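Local coordinates for protein mannitol dehydrogenase (Pseudomonas fluorescens, PDB 1LJ8) that binds NAD in a Rossmann-type domain and probably oxidises mannitol at carbon 2 to the keto sugar, as a long-chain dehydrogenase, at residues G35-H38 with R39-A43; A408-A411 with L412-K415; E109-A112 with Q113-I116. All blocks are in the same frame, centred on the assembly; numbering follows the deposited sequence.

All three interactions are local, each within a short helical stretch, across a helix break or at a helix start, and come along the chain in the order 1, 3, 2. Interactions 1 and 3 belong to the Rossmann domain: residues 35-43 follow strand 27-32 of its mixed sheet and meet the dinucleotide, whereas residues 109-116 lead from strand 96-107 into helix 112-119, about 23 Å away centre to centre. Interaction 2 lies toward the C-terminal end of helix 401-413 in the C-terminal domain, about 30 Å from interaction 1 and about 40 Å from interaction 3, between centres. None touches another, so nucleotide-binding turn, helix start and C-terminal helical packing are separate local features of a two-domain chain.

Interaction 1: residues G35-H38 with R39-A43; sequences GGFH and RAHQA. With NAD (nicotinamide-adenine-dinucleotide), chain B.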
loop_
_atom_site.group_PDB
_atom_site.type_symbol
_atom_site.label_atom_id
_atom_site.label_comp_id
_atom_site.label_asym_id
_atom_site.label_seq_id
_atom_site.Cartn_x
_atom_site.Cartn_y
_atom_site.Cartn_z
ATOM N N GLY A 35 9.106 2.546 3.202
ATOM C CA GLY A 35 8.954 1.179 3.665
ATOM C C GLY A 35 9.501 0.257 2.592
ATOM O O GLY A 35 10.521 0.581 1.930
ATOM N N GLY A 36 8.838 -0.885 2.420
ATOM C CA GLY A 36 9.286 -1.801 1.391
ATOM C C GLY A 36 8.841 -1.397 -0.003
ATOM O O GLY A 36 9.637 -1.332 -0.941
ATOM N N PHE A 37 7.558 -1.094 -0.163
ATOM C CA PHE A 37 7.059 -0.808 -1.511
ATOM C C PHE A 37 7.722 0.358 -2.207
ATOM O O PHE A 37 8.063 0.285 -3.388
ATOM C CB PHE A 37 5.531 -0.588 -1.499
ATOM C CG PHE A 37 4.955 -0.451 -2.873
ATOM C CD1 PHE A 37 5.061 -1.502 -3.806
ATOM C CD2 PHE A 37 4.372 0.733 -3.261
ATOM C CE1 PHE A 37 4.570 -1.327 -5.130
ATOM C CE2 PHE A 37 3.879 0.933 -4.559
ATOM C CZ PHE A 37 3.978 -0.100 -5.503
ATOM N N HIS A 38 7.938 1.444 -1.482
ATOM C CA HIS A 38 8.604 2.577 -2.117
ATOM C C HIS A 38 9.947 2.151 -2.691
ATOM O O HIS A 38 10.322 2.517 -3.805
ATOM C CB HIS A 38 8.888 3.703 -1.086
ATOM C CG HIS A 38 9.838 4.733 -1.609
ATOM N ND1 HIS A 38 9.484 5.608 -2.619
ATOM C CD2 HIS A 38 11.143 4.974 -1.328
ATOM C CE1 HIS A 38 10.541 6.340 -2.940
ATOM N NE2 HIS A 38 11.560 5.974 -2.176
ATOM N N ARG A 39 10.678 1.364 -1.912
ATOM C CA ARG A 39 12.004 0.947 -2.325
ATOM C C ARG A 39 12.011 -0.039 -3.485
ATOM O O ARG A 39 12.930 -0.005 -4.326
ATOM C CB ARG A 39 12.746 0.318 -1.112
ATOM C CG ARG A 39 12.905 1.367 0.039
ATOM C CD ARG A 39 13.936 0.845 1.049
ATOM N NE ARG A 39 13.428 -0.371 1.702
ATOM C CZ ARG A 39 14.215 -1.333 2.197
ATOM N NH1 ARG A 39 15.545 -1.209 2.108
ATOM N NH2 ARG A 39 13.668 -2.429 2.767
ATOM N N ALA A 40 11.021 -0.920 -3.521
ATOM C CA ALA A 40 10.959 -1.940 -4.592
ATOM C C ALA A 40 10.348 -1.413 -5.876
ATOM O O ALA A 40 10.452 -2.080 -6.933
ATOM C CB ALA A 40 10.100 -3.135 -4.110
ATOM N N HIS A 41 9.733 -0.242 -5.799
ATOM C CA HIS A 41 8.985 0.291 -6.938
ATOM C C HIS A 41 9.474 1.657 -7.374
ATOM O O HIS A 41 10.238 1.738 -8.318
ATOM C CB HIS A 41 7.484 0.282 -6.548
ATOM C CG HIS A 41 6.546 0.629 -7.664
ATOM N ND1 HIS A 41 6.110 1.915 -7.884
ATOM C CD2 HIS A 41 5.961 -0.149 -8.618
ATOM C CE1 HIS A 41 5.291 1.924 -8.931
ATOM N NE2 HIS A 41 5.193 0.683 -9.398
ATOM N N GLN A 42 9.091 2.738 -6.699
ATOM C CA GLN A 42 9.587 4.043 -7.161
ATOM C C GLN A 42 11.105 4.190 -7.097
ATOM O O GLN A 42 11.722 4.733 -8.036
ATOM C CB GLN A 42 8.974 5.208 -6.347
ATOM C CG GLN A 42 7.424 5.243 -6.354
ATOM C CD GLN A 42 6.863 4.556 -5.121
ATOM O OE1 GLN A 42 7.050 5.042 -3.996
ATOM N NE2 GLN A 42 6.191 3.414 -5.315
ATOM N N ALA A 43 11.739 3.752 -6.002
ATOM C CA ALA A 43 13.205 3.903 -5.942
ATOM C C ALA A 43 13.868 2.973 -6.990
ATOM O O ALA A 43 14.926 3.295 -7.559
ATOM C CB ALA A 43 13.728 3.565 -4.524
HETATM P PA NAD B . 5.667 -0.757 5.261
HETATM O O1A NAD B . 5.011 -1.224 6.455
HETATM O O2A NAD B . 6.996 -1.261 4.812
HETATM O O5B NAD B . 5.841 0.829 5.313
HETATM C C5B NAD B . 4.679 1.676 5.567
HETATM C C4B NAD B . 5.356 3.058 5.669
HETATM O O4B NAD B . 4.267 4.049 5.877
HETATM C C3B NAD B . 6.258 3.292 6.932
HETATM O O3B NAD B . 7.325 4.160 6.509
HETATM C C2B NAD B . 5.293 3.949 7.930
HETATM O O2B NAD B . 5.958 4.697 8.940
HETATM C C1B NAD B . 4.518 4.873 7.010
HETATM N N9A NAD B . 3.253 5.316 7.504
HETATM C C8A NAD B . 2.199 4.625 8.067
HETATM N N7A NAD B . 1.183 5.406 8.357
HETATM C C5A NAD B . 1.603 6.667 7.961
HETATM C C6A NAD B . 0.917 7.885 8.017
HETATM N N6A NAD B . -0.326 8.062 8.467
HETATM N N1A NAD B . 1.576 9.020 7.566
HETATM C C2A NAD B . 2.875 8.953 7.062
HETATM N N3A NAD B . 3.567 7.751 6.977
HETATM C C4A NAD B . 2.874 6.633 7.449
HETATM O O3 NAD B . 4.607 -0.947 4.095
HETATM P PN NAD B . 4.791 -1.142 2.510
HETATM O O1N NAD B . 4.819 -2.576 2.206
HETATM O O2N NAD B . 5.944 -0.334 2.104
HETATM O O5D NAD B . 3.424 -0.598 1.942
HETATM C C5D NAD B . 3.163 0.792 2.090
HETATM C C4D NAD B . 2.067 1.089 1.163
HETATM O O4D NAD B . 2.438 1.027 -0.230
HETATM C C3D NAD B . 0.743 0.251 1.278
HETATM O O3D NAD B . -0.051 0.640 2.393
HETATM C C2D NAD B . 0.107 0.414 -0.089
HETATM O O2D NAD B . -0.730 1.561 -0.139
HETATM C C1D NAD B . 1.329 0.538 -1.034
HETATM N N1N NAD B . 1.692 -0.713 -1.729
HETATM C C2N NAD B . 2.336 -1.812 -1.132
HETATM C C3N NAD B . 2.520 -2.939 -1.891
HETATM C C7N NAD B . 3.190 -4.164 -1.241
HETATM O O7N NAD B . 3.158 -5.227 -1.879
HETATM N N7N NAD B . 3.702 -4.103 -0.029
HETATM C C4N NAD B . 2.040 -3.008 -3.288
HETATM C C5N NAD B . 1.425 -1.851 -3.856
HETATM C C6N NAD B . 1.234 -0.671 -3.082
#
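Gly-36 and Ala-40 are joined by a helical backbone bond, Ala-40 N to Gly-36 O at 3.0 Å, in the short helix 36-40, which breaks at His-41 before helix 42-50 starts. Across the break Ala-43 N donates to His-38 O in a nearly straight bond (178°). At the other end Gly-36 N binds O2A and Phe-37 N binds O2N of NAD, the second at 2.9 Å from Phe-37 N to O2N. Gly-35 brings its CA close against the pyrophosphate, 3.3 Å from NAD O2A.

The Phe-37 ring lies between two flat groups. One face meets the nicotinamide, while over the opposite face come His-41 CB and its ring, an offset stack with centroids 4.7 Å apart and planes at 22°. Gln-42 bends at chi2 (96°) and uses both ends of its amide: OE1 accepts from His-38 ND1 at 2.9 Å, from above the carbonyl plane, and NE2 donates to His-41 ND1 at 3.0 Å. This last bond, together with that between His-41 NE2 and Gln-263 O, probably fixes the rotation of the His-41 ring. Arg-39 folds back to give NE to Gly-35 O at 3.1 Å, while NH1 reaches Trp-254 O. A glycine-rich turn, with backbone amides at a helix start meeting the pyrophosphate, is the dinucleotide-binding signature of the Rossmann fold.

Interaction 2: residues A408-A411 with L412-K415; sequences AAWA and LYLK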
loop_
_atom_site.group_PDB
_atom_site.type_symbol
_atom_site.label_atom_id
_atom_site.label_comp_id
_atom_site.label_asym_id
_atom_site.label_seq_id
_atom_site.Cartn_x
_atom_site.Cartn_y
_atom_site.Cartn_z
ATOM N N ALA A 408 -16.895 -11.876 7.491
ATOM C CA ALA A 408 -17.090 -12.821 8.574
ATOM C C ALA A 408 -15.704 -13.393 8.999
ATOM O O ALA A 408 -15.423 -13.596 10.215
ATOM C CB ALA A 408 -18.026 -13.975 8.086
ATOM N N ALA A 409 -14.864 -13.676 8.003
ATOM C CA ALA A 409 -13.520 -14.247 8.286
ATOM C C ALA A 409 -12.729 -13.236 9.118
ATOM O O ALA A 409 -12.044 -13.595 10.084
ATOM C CB ALA A 409 -12.765 -14.548 6.960
ATOM N N TRP A 410 -12.789 -11.966 8.717
ATOM C CA TRP A 410 -12.080 -10.923 9.486
ATOM C C TRP A 410 -12.622 -10.876 10.923
ATOM O O TRP A 410 -11.839 -10.771 11.889
ATOM C CB TRP A 410 -12.283 -9.530 8.839
ATOM C CG TRP A 410 -11.498 -8.436 9.510
ATOM C CD1 TRP A 410 -10.133 -8.419 9.702
ATOM C CD2 TRP A 410 -11.990 -7.174 10.010
ATOM N NE1 TRP A 410 -9.753 -7.213 10.273
ATOM C CE2 TRP A 410 -10.862 -6.438 10.475
ATOM C CE3 TRP A 410 -13.253 -6.596 10.102
ATOM C CZ2 TRP A 410 -10.971 -5.148 11.029
ATOM C CZ3 TRP A 410 -13.375 -5.299 10.659
ATOM C CH2 TRP A 410 -12.225 -4.596 11.116
ATOM N N ALA A 411 -13.954 -10.961 11.070
ATOM C CA ALA A 411 -14.556 -10.895 12.395
ATOM C C ALA A 411 -14.038 -12.006 13.304
ATOM O O ALA A 411 -13.675 -11.756 14.481
ATOM C CB ALA A 411 -16.129 -10.963 12.315
ATOM N N LEU A 412 -13.984 -13.213 12.768
ATOM C CA LEU A 412 -13.532 -14.356 13.582
ATOM C C LEU A 412 -12.030 -14.241 13.818
ATOM O O LEU A 412 -11.551 -14.496 14.914
ATOM C CB LEU A 412 -13.865 -15.683 12.898
ATOM C CG LEU A 412 -13.542 -16.955 13.738
ATOM C CD1 LEU A 412 -14.256 -16.918 15.088
ATOM C CD2 LEU A 412 -13.956 -18.186 13.008
ATOM N N TYR A 413 -11.314 -13.806 12.793
ATOM C CA TYR A 413 -9.857 -13.617 12.868
ATOM C C TYR A 413 -9.496 -12.629 13.995
ATOM O O TYR A 413 -8.468 -12.797 14.677
ATOM C CB TYR A 413 -9.387 -13.097 11.512
ATOM C CG TYR A 413 -8.113 -12.292 11.569
ATOM C CD1 TYR A 413 -6.870 -12.911 11.393
ATOM C CD2 TYR A 413 -8.150 -10.903 11.748
ATOM C CE1 TYR A 413 -5.705 -12.167 11.387
ATOM C CE2 TYR A 413 -6.953 -10.129 11.737
ATOM C CZ TYR A 413 -5.753 -10.778 11.555
ATOM O OH TYR A 413 -4.564 -10.054 11.531
ATOM N N LEU A 414 -10.323 -11.600 14.198
ATOM C CA LEU A 414 -10.052 -10.604 15.253
ATOM C C LEU A 414 -10.033 -11.192 16.676
ATOM O O LEU A 414 -9.562 -10.539 17.621
ATOM C CB LEU A 414 -11.074 -9.472 15.207
ATOM C CG LEU A 414 -10.878 -8.545 13.995
ATOM C CD1 LEU A 414 -12.111 -7.644 13.792
ATOM C CD2 LEU A 414 -9.600 -7.696 14.190
ATOM N N LYS A 415 -10.556 -12.402 16.852
ATOM C CA LYS A 415 -10.526 -12.980 18.197
ATOM C C LYS A 415 -9.106 -13.434 18.560
ATOM O O LYS A 415 -8.832 -13.750 19.729
ATOM C CB LYS A 415 -11.550 -14.124 18.322
ATOM C CG LYS A 415 -12.998 -13.606 18.239
ATOM C CD LYS A 415 -14.054 -14.723 18.396
ATOM C CE LYS A 415 -14.586 -14.821 19.817
ATOM N NZ LYS A 415 -15.511 -13.681 20.132
#
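Leu-414 sets a methyl squarely on the indole of Trp-410, four residues back: CD1 stands 3.7 Å from the centroid of the six-membered ring and 8° off its normal, a CH-pi contact. The other methyl leans toward the pyrrole side, CD2 lying 3.9 Å from Trp-410 NE1. Tyr-413 comes to the indole rim instead, with its CD2 3.8 Å from Trp-410 CD1, neither ring covering the other's face. Trp-410 can receive both because its CG is anti to the backbone N (chi1 -175°), which carries the indole alongside the next turn.

The backbone fixes this spacing through Leu-412 N to Ala-408 O, Tyr-413 N to Ala-409 O at 2.8 Å and Leu-414 N to Trp-410 O at 2.9 Å. Farther out, the rings of Tyr-308 and Phe-382 also meet Trp-410, and Tyr-424 bonds Tyr-413 O through its hydroxyl. Alanine in place of Trp-410 would probably leave Leu-414 CD1 without its aromatic platform and open a gap beside the Tyr-413 ring. Here i to i+3 and i to i+4 contacts pack aromatic and aliphatic side chains along the C-terminal end of helix 401-413, within the helical C-terminal domain.

Interaction 3: residues E109-A112 with Q113-I116; sequences EDSA and QALI
Ser-111 OG takes the backbone N-H of Ala-114 at 2.9 Å, with an N-H...O angle of 155°, and so caps the N-terminus of helix 112-119. A chi1 of 169° swings OG over beside the carbonyl carbon, toward the amide ahead, while the serine's own backbone is still extended, not yet helical. OG also lies 3.3 Å from Ala-114 CB, and Ser-111 CB, placed by the backbone, 3.6 Å from the same methyl.

Behind the cap the helical bonds take over. Leu-115 N makes a weak bond to Ser-111 O at 3.4 Å, and the next, Ile-116 N to Ala-112 O, is firmer at 3.0 Å and lies in the carbonyl plane. That same Ala-112 oxygen is flanked by the Ile-116 side chain, whose CG1 approaches to 3.3 Å. Leu-115 and Ile-116 turn to Phe-168 of helix 165-178, and Gln-113 gives its NE2 to Asp-117 and Gln-175. Ahead of the cap, Glu-109 and Asp-110 form salt bridges with Arg-70 and Arg-73, respectively. The chemistry implies that Ser-111 OG serves a first-turn amide too early in the helix for the usual i-4 carbonyl within it, which probably helps to fix the helix start after strand 96-107.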
loop_
_atom_site.group_PDB
_atom_site.type_symbol
_atom_site.label_atom_id
_atom_site.label_comp_id
_atom_site.label_asym_id
_atom_site.label_seq_id
_atom_site.Cartn_x
_atom_site.Cartn_y
_atom_site.Cartn_z
ATOM N N GLU A 109 10.839 13.577 14.049
ATOM C CA GLU A 109 11.270 13.639 15.465
ATOM C C GLU A 109 12.594 14.394 15.669
ATOM O O GLU A 109 12.876 14.846 16.788
ATOM C CB GLU A 109 11.405 12.224 16.107
ATOM C CG GLU A 109 12.496 11.315 15.456
ATOM C CD GLU A 109 12.631 9.913 16.088
ATOM O OE1 GLU A 109 11.632 9.355 16.492
ATOM O OE2 GLU A 109 13.751 9.350 16.167
ATOM N N ASP A 110 13.414 14.498 14.622
ATOM C CA ASP A 110 14.697 15.206 14.736
ATOM C C ASP A 110 14.588 16.716 14.603
ATOM O O ASP A 110 15.462 17.466 15.079
ATOM C CB ASP A 110 15.722 14.676 13.698
ATOM C CG ASP A 110 16.125 13.239 13.978
ATOM O OD1 ASP A 110 16.054 12.811 15.164
ATOM O OD2 ASP A 110 16.544 12.515 13.037
ATOM N N SER A 111 13.528 17.166 13.934
ATOM C CA SER A 111 13.295 18.586 13.703
ATOM C C SER A 111 12.161 18.778 12.695
ATOM O O SER A 111 12.338 18.471 11.510
ATOM C CB SER A 111 14.539 19.272 13.134
ATOM O OG SER A 111 14.243 20.580 12.672
ATOM N N ALA A 112 11.039 19.310 13.151
ATOM C CA ALA A 112 9.925 19.573 12.237
ATOM C C ALA A 112 10.379 20.587 11.179
ATOM O O ALA A 112 10.119 20.418 9.985
ATOM C CB ALA A 112 8.726 20.126 12.999
ATOM N N GLN A 113 11.115 21.626 11.592
ATOM C CA GLN A 113 11.514 22.652 10.620
ATOM C C GLN A 113 12.514 22.178 9.557
ATOM O O GLN A 113 12.468 22.652 8.401
ATOM C CB GLN A 113 12.065 23.920 11.341
ATOM C CG GLN A 113 12.238 25.127 10.375
ATOM C CD GLN A 113 10.912 25.544 9.701
ATOM O OE1 GLN A 113 9.866 25.627 10.339
ATOM N NE2 GLN A 113 10.975 25.813 8.393
ATOM N N ALA A 114 13.418 21.260 9.933
ATOM C CA ALA A 114 14.392 20.727 8.975
ATOM C C ALA A 114 13.610 19.986 7.877
ATOM O O ALA A 114 13.973 20.056 6.718
ATOM C CB ALA A 114 15.354 19.747 9.659
ATOM N N LEU A 115 12.559 19.280 8.261
ATOM C CA LEU A 115 11.746 18.557 7.270
ATOM C C LEU A 115 10.963 19.543 6.383
ATOM O O LEU A 115 10.857 19.361 5.158
ATOM C CB LEU A 115 10.809 17.636 8.013
ATOM C CG LEU A 115 9.878 16.761 7.211
ATOM C CD1 LEU A 115 10.672 16.160 6.003
ATOM C CD2 LEU A 115 9.306 15.659 8.191
ATOM N N ILE A 116 10.388 20.578 6.997
ATOM C CA ILE A 116 9.665 21.612 6.229
ATOM C C ILE A 116 10.647 22.254 5.236
ATOM O O ILE A 116 10.333 22.454 4.045
ATOM C CB ILE A 116 9.040 22.705 7.176
ATOM C CG1 ILE A 116 7.960 22.051 8.054
ATOM C CG2 ILE A 116 8.462 23.902 6.349
ATOM C CD1 ILE A 116 7.480 22.972 9.227
#